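Local coordinates for VESB protease (Vibrio cholerae, PDB 4LK4), which is a secreted trypsin-like protein of the S1 peptidase family that probably cleaves peptide bonds inside proteins as a serine endopeptidase, at residues L132-A138 with Q156-L162; S182-A188 with Y228-N233. The protein carries 1 engineered substitution. All coordinates share one frame. Numbering follows the deposited sequence.

Interaction 1: residues L132-A138 with Q156-L162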
# COMPACT_ATOMS: atom_id res chain seq x y z
N LEU A 132 15.50 -20.87 2.63
CA LEU A 132 14.70 -21.96 3.19
C LEU A 132 14.03 -21.65 4.51
O LEU A 132 13.40 -22.50 5.06
CB LEU A 132 15.50 -23.25 3.31
CG LEU A 132 16.02 -23.88 2.02
CD1 LEU A 132 16.45 -25.30 2.36
CD2 LEU A 132 15.02 -23.99 0.90
N THR A 133 14.18 -20.44 5.03
CA THR A 133 13.37 -20.01 6.15
C THR A 133 11.89 -20.30 5.81
O THR A 133 11.41 -19.88 4.78
CB THR A 133 13.57 -18.52 6.43
OG1 THR A 133 14.91 -18.30 6.90
CG2 THR A 133 12.53 -18.00 7.43
N PRO A 134 11.20 -21.07 6.66
CA PRO A 134 9.81 -21.38 6.36
C PRO A 134 8.93 -20.14 6.49
O PRO A 134 9.03 -19.42 7.49
CB PRO A 134 9.45 -22.41 7.45
CG PRO A 134 10.77 -23.00 7.86
CD PRO A 134 11.70 -21.85 7.82
N LEU A 135 8.07 -19.89 5.51
CA LEU A 135 7.13 -18.79 5.57
C LEU A 135 5.74 -19.30 5.26
O LEU A 135 5.58 -20.34 4.63
CB LEU A 135 7.52 -17.72 4.53
CG LEU A 135 8.99 -17.30 4.52
CD1 LEU A 135 9.24 -16.39 3.33
CD2 LEU A 135 9.37 -16.58 5.79
N THR A 136 4.73 -18.54 5.69
CA THR A 136 3.35 -18.86 5.44
C THR A 136 2.61 -17.68 4.80
O THR A 136 2.63 -16.59 5.34
CB THR A 136 2.65 -19.25 6.74
OG1 THR A 136 3.41 -20.27 7.42
CG2 THR A 136 1.25 -19.79 6.45
N VAL A 137 1.92 -17.96 3.69
CA VAL A 137 1.13 -17.03 2.92
C VAL A 137 -0.33 -17.28 3.19
O VAL A 137 -0.74 -18.41 3.38
CB VAL A 137 1.27 -17.31 1.41
CG1 VAL A 137 0.64 -16.18 0.63
CG2 VAL A 137 2.72 -17.42 1.02
N ALA A 138 -1.14 -16.24 3.17
CA ALA A 138 -2.56 -16.42 3.43
C ALA A 138 -3.39 -15.58 2.48
O ALA A 138 -3.01 -14.48 2.12
CB ALA A 138 -2.89 -16.08 4.88
N GLN A 156 -7.53 -19.36 2.79
CA GLN A 156 -6.53 -20.41 2.69
C GLN A 156 -5.15 -19.96 3.21
O GLN A 156 -4.83 -18.77 3.26
CB GLN A 156 -6.32 -20.79 1.24
CG GLN A 156 -7.56 -21.12 0.44
CD GLN A 156 -8.10 -22.43 0.88
OE1 GLN A 156 -7.46 -23.48 0.74
NE2 GLN A 156 -9.24 -22.38 1.52
N GLU A 157 -4.33 -20.94 3.57
CA GLU A 157 -2.94 -20.70 3.88
C GLU A 157 -2.08 -21.77 3.22
O GLU A 157 -2.57 -22.80 2.83
CB GLU A 157 -2.71 -20.63 5.40
CG GLU A 157 -3.31 -21.77 6.22
CD GLU A 157 -2.89 -21.76 7.68
OE1 GLU A 157 -1.94 -21.02 8.00
OE2 GLU A 157 -3.47 -22.49 8.52
N VAL A 158 -0.79 -21.49 3.06
CA VAL A 158 0.15 -22.47 2.55
C VAL A 158 1.58 -22.10 2.96
O VAL A 158 1.91 -20.91 3.12
CB VAL A 158 0.05 -22.59 1.02
CG1 VAL A 158 0.44 -21.29 0.35
CG2 VAL A 158 0.87 -23.76 0.49
N ASP A 159 2.42 -23.09 3.13
CA ASP A 159 3.81 -22.81 3.44
C ASP A 159 4.63 -22.73 2.17
O ASP A 159 4.36 -23.40 1.18
CB ASP A 159 4.37 -23.84 4.40
CG ASP A 159 3.96 -23.55 5.86
OD1 ASP A 159 3.53 -22.41 6.16
OD2 ASP A 159 4.10 -24.46 6.70
N VAL A 160 5.62 -21.84 2.21
CA VAL A 160 6.55 -21.64 1.14
C VAL A 160 7.91 -21.43 1.77
O VAL A 160 7.99 -21.00 2.91
CB VAL A 160 6.18 -20.39 0.31
CG1 VAL A 160 4.84 -20.58 -0.35
CG2 VAL A 160 6.13 -19.15 1.17
N ASP A 161 8.96 -21.72 1.02
CA ASP A 161 10.36 -21.51 1.49
C ASP A 161 11.01 -20.27 0.87
O ASP A 161 10.91 -20.04 -0.34
CB ASP A 161 11.22 -22.72 1.12
CG ASP A 161 10.97 -23.91 2.01
OD1 ASP A 161 10.16 -23.82 2.97
OD2 ASP A 161 11.60 -24.97 1.76
N LEU A 162 11.74 -19.51 1.68
CA LEU A 162 12.53 -18.38 1.17
C LEU A 162 13.58 -18.89 0.18
O LEU A 162 14.22 -19.88 0.44
CB LEU A 162 13.19 -17.63 2.32
CG LEU A 162 13.87 -16.28 2.03
CD1 LEU A 162 12.98 -15.27 1.32
CD2 LEU A 162 14.39 -15.71 3.35

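Interaction 2: residues S182-A188 with Y228-N233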
# COMPACT_ATOMS: atom_id res chain seq x y z
N SER A 182 16.38 -5.06 -0.94
CA SER A 182 15.65 -4.50 -2.07
C SER A 182 14.14 -4.71 -1.92
O SER A 182 13.66 -5.40 -1.00
CB SER A 182 16.12 -5.13 -3.39
OG SER A 182 16.01 -6.55 -3.34
N THR A 183 13.43 -4.12 -2.87
CA THR A 183 12.00 -4.03 -2.92
C THR A 183 11.24 -5.35 -2.84
O THR A 183 10.08 -5.35 -2.42
CB THR A 183 11.56 -3.31 -4.22
OG1 THR A 183 10.13 -3.15 -4.22
CG2 THR A 183 11.93 -4.10 -5.47
N ASN A 184 11.81 -6.44 -3.32
CA ASN A 184 11.08 -7.68 -3.28
C ASN A 184 11.96 -8.91 -3.21
O ASN A 184 13.18 -8.83 -3.43
CB ASN A 184 10.08 -7.77 -4.44
CG ASN A 184 10.72 -7.64 -5.81
OD1 ASN A 184 11.92 -7.80 -5.98
ND2 ASN A 184 9.90 -7.37 -6.81
N PHE A 185 11.34 -10.02 -2.83
CA PHE A 185 12.02 -11.32 -2.72
C PHE A 185 11.11 -12.45 -3.21
O PHE A 185 9.92 -12.23 -3.46
CB PHE A 185 12.44 -11.60 -1.27
CG PHE A 185 11.29 -11.79 -0.32
CD1 PHE A 185 10.72 -13.03 -0.14
CD2 PHE A 185 10.79 -10.73 0.41
CE1 PHE A 185 9.68 -13.21 0.76
CE2 PHE A 185 9.73 -10.89 1.27
CZ PHE A 185 9.18 -12.14 1.45
N CYS A 186 11.67 -13.64 -3.27
CA CYS A 186 11.01 -14.81 -3.80
C CYS A 186 10.85 -15.87 -2.73
O CYS A 186 11.67 -16.01 -1.84
CB CYS A 186 11.87 -15.45 -4.89
SG CYS A 186 11.89 -14.57 -6.45
N ALA A 187 9.82 -16.68 -2.90
CA ALA A 187 9.63 -17.83 -2.06
C ALA A 187 8.95 -18.89 -2.88
O ALA A 187 8.16 -18.59 -3.78
CB ALA A 187 8.78 -17.47 -0.87
N ALA A 188 9.24 -20.13 -2.55
CA ALA A 188 8.83 -21.24 -3.38
C ALA A 188 7.84 -22.13 -2.68
O ALA A 188 8.00 -22.48 -1.50
CB ALA A 188 10.04 -22.06 -3.79
N TYR A 228 8.99 -18.96 -9.11
CA TYR A 228 8.76 -18.61 -7.73
C TYR A 228 7.65 -17.57 -7.62
O TYR A 228 7.27 -16.96 -8.61
CB TYR A 228 10.03 -17.95 -7.16
CG TYR A 228 11.30 -18.73 -7.36
CD1 TYR A 228 11.36 -20.10 -7.07
CD2 TYR A 228 12.46 -18.10 -7.79
CE1 TYR A 228 12.53 -20.82 -7.24
CE2 TYR A 228 13.63 -18.82 -7.97
CZ TYR A 228 13.67 -20.17 -7.69
OH TYR A 228 14.83 -20.88 -7.87
N GLY A 229 7.17 -17.35 -6.41
CA GLY A 229 6.28 -16.24 -6.12
C GLY A 229 7.14 -15.08 -5.67
O GLY A 229 8.17 -15.29 -5.02
N VAL A 230 6.72 -13.87 -6.04
CA VAL A 230 7.46 -12.67 -5.72
C VAL A 230 6.67 -11.83 -4.72
O VAL A 230 5.48 -11.58 -4.92
CB VAL A 230 7.72 -11.90 -6.99
CG1 VAL A 230 8.40 -10.59 -6.67
CG2 VAL A 230 8.57 -12.74 -7.92
N TYR A 231 7.35 -11.38 -3.68
CA TYR A 231 6.71 -10.75 -2.53
C TYR A 231 7.39 -9.43 -2.23
O TYR A 231 8.62 -9.36 -2.18
CB TYR A 231 6.81 -11.67 -1.30
CG TYR A 231 6.18 -13.02 -1.52
CD1 TYR A 231 6.89 -14.04 -2.14
CD2 TYR A 231 4.88 -13.26 -1.15
CE1 TYR A 231 6.30 -15.26 -2.38
CE2 TYR A 231 4.28 -14.48 -1.36
CZ TYR A 231 4.99 -15.47 -1.98
OH TYR A 231 4.35 -16.67 -2.15
N THR A 232 6.60 -8.38 -2.07
CA THR A 232 7.16 -7.11 -1.71
C THR A 232 7.76 -7.28 -0.32
O THR A 232 7.18 -7.95 0.54
CB THR A 232 6.10 -6.02 -1.73
OG1 THR A 232 5.58 -5.88 -3.05
CG2 THR A 232 6.69 -4.69 -1.31
N ASN A 233 8.94 -6.69 -0.14
CA ASN A 233 9.73 -6.83 1.05
C ASN A 233 9.37 -5.81 2.16
O ASN A 233 9.77 -4.66 2.10
CB ASN A 233 11.18 -6.69 0.63
CG ASN A 233 12.15 -6.75 1.78
OD1 ASN A 233 11.76 -6.78 2.96
ND2 ASN A 233 13.44 -6.76 1.45
O HOH W 1 7.59 -4.93 -4.71
O HOH W 2 14.37 -8.70 -0.80
O HOH W 3 5.37 -18.51 -3.39

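Interaction 1: residues L132-A138 with Q156-L162
Residues 134-138 and 156-162 form an antiparallel strand pair in the C-terminal beta-barrel of the trypsin fold. The axes approach to 4.6 Å, and the strand directions differ by 141°, a strong twist. L135 and V160 make a hydrogen-bonded pair, with L135 N to V160 O and V160 N to L135 O both 2.8 Å. V137 and V158 repeat it, with V137 N to V158 O at 3.0 Å and V158 N to V137 O at 3.1 Å. Beyond P134, L162 N still reaches T133 O (3.1 Å), and L132 N reaches L162 O (2.7 Å).

L135, V137, V158 and V160 lie on one face. There V137 CG2 meets V160 CG2 at 3.8 Å, and L135 and V160 also pack on I203 of a neighbouring strand. The other face carries P134, T136, A138, E157, D159 and D161. D161 forms a salt bridge with R10, and D159 OD2 forms one with K206. D159 OD1 instead accepts a very short 2.5 Å hydrogen bond from T136 OG1.

Interaction 2: residues S182-A188 with Y228-N233
Strands 184-188 and 229-233 run antiparallel in the C-terminal barrel of the trypsin fold, with axes 4.5 Å apart at closest approach. Backbone hydrogen bonds define the register. F185 and Y231 are a hydrogen-bonded pair: F185 N to Y231 O is 2.9 Å, and Y231 N to F185 O is 2.7 Å. A187 and G229 are the next, with A187 N to G229 O at 3.0 Å and G229 N to A187 O at 3.1 Å. At the far end N233 N donates to T183 O (2.9 Å).

Side chains and water add polar links. N233 ND2 donates to S182 O at 2.8 Å, extending the pairing past the strand end. Water 1 joins T183 OG1 to T232 OG1; these hydroxyls are also hydrogen-bonded outside the pair, T183 OG1 with N102 N and T232 OG1 with D103 O. Water 3 donates to A187 O and accepts from Y231 OH.

The apolar contacts lie on both faces. On one, Y231 CB sits over the F185 ring in a CH-pi contact, 3.9 Å from its centroid. The two rings are nearly parallel but slid apart, so they barely overlap. A187 CB packs on Y231 CE1 at 3.6 Å. On the other face, C186 SG lies 4.1 Å from V230 CG2. It is also 3.8 Å from Y228 CD2, an oblique sulfur-aromatic contact.

C186 is disulfide-bonded to C168 in helix 165-172, and Y228 packs on L167 and V171 of that helix. The chemistry therefore implies a strand pair held by main-chain bonds, with F185, A187 and Y231 packed on one face and a disulfide tie from C186 to the helix on the other.

Both contacts belong to the C-terminal barrel of the trypsin fold. From the N terminus, interaction 1 comes first and closes a loop of 17 residues between 138 and 156. The chain then passes through helix 165-172 to strand 184-189. Interaction 2 closes a longer excursion of 39 residues, which includes strands 202-205 and 211-216. The two loops follow in series and neither nest nor cross. The centres of interaction 1 and interaction 2 are about 12 Å apart. Strands 156-162 and 184-189 are neighbours, and D161 O lies 2.8 Å from A188 N, a probable hydrogen bond. The sheet thus runs continuously from 134-139 through 156-162 and 184-189 to 229-233.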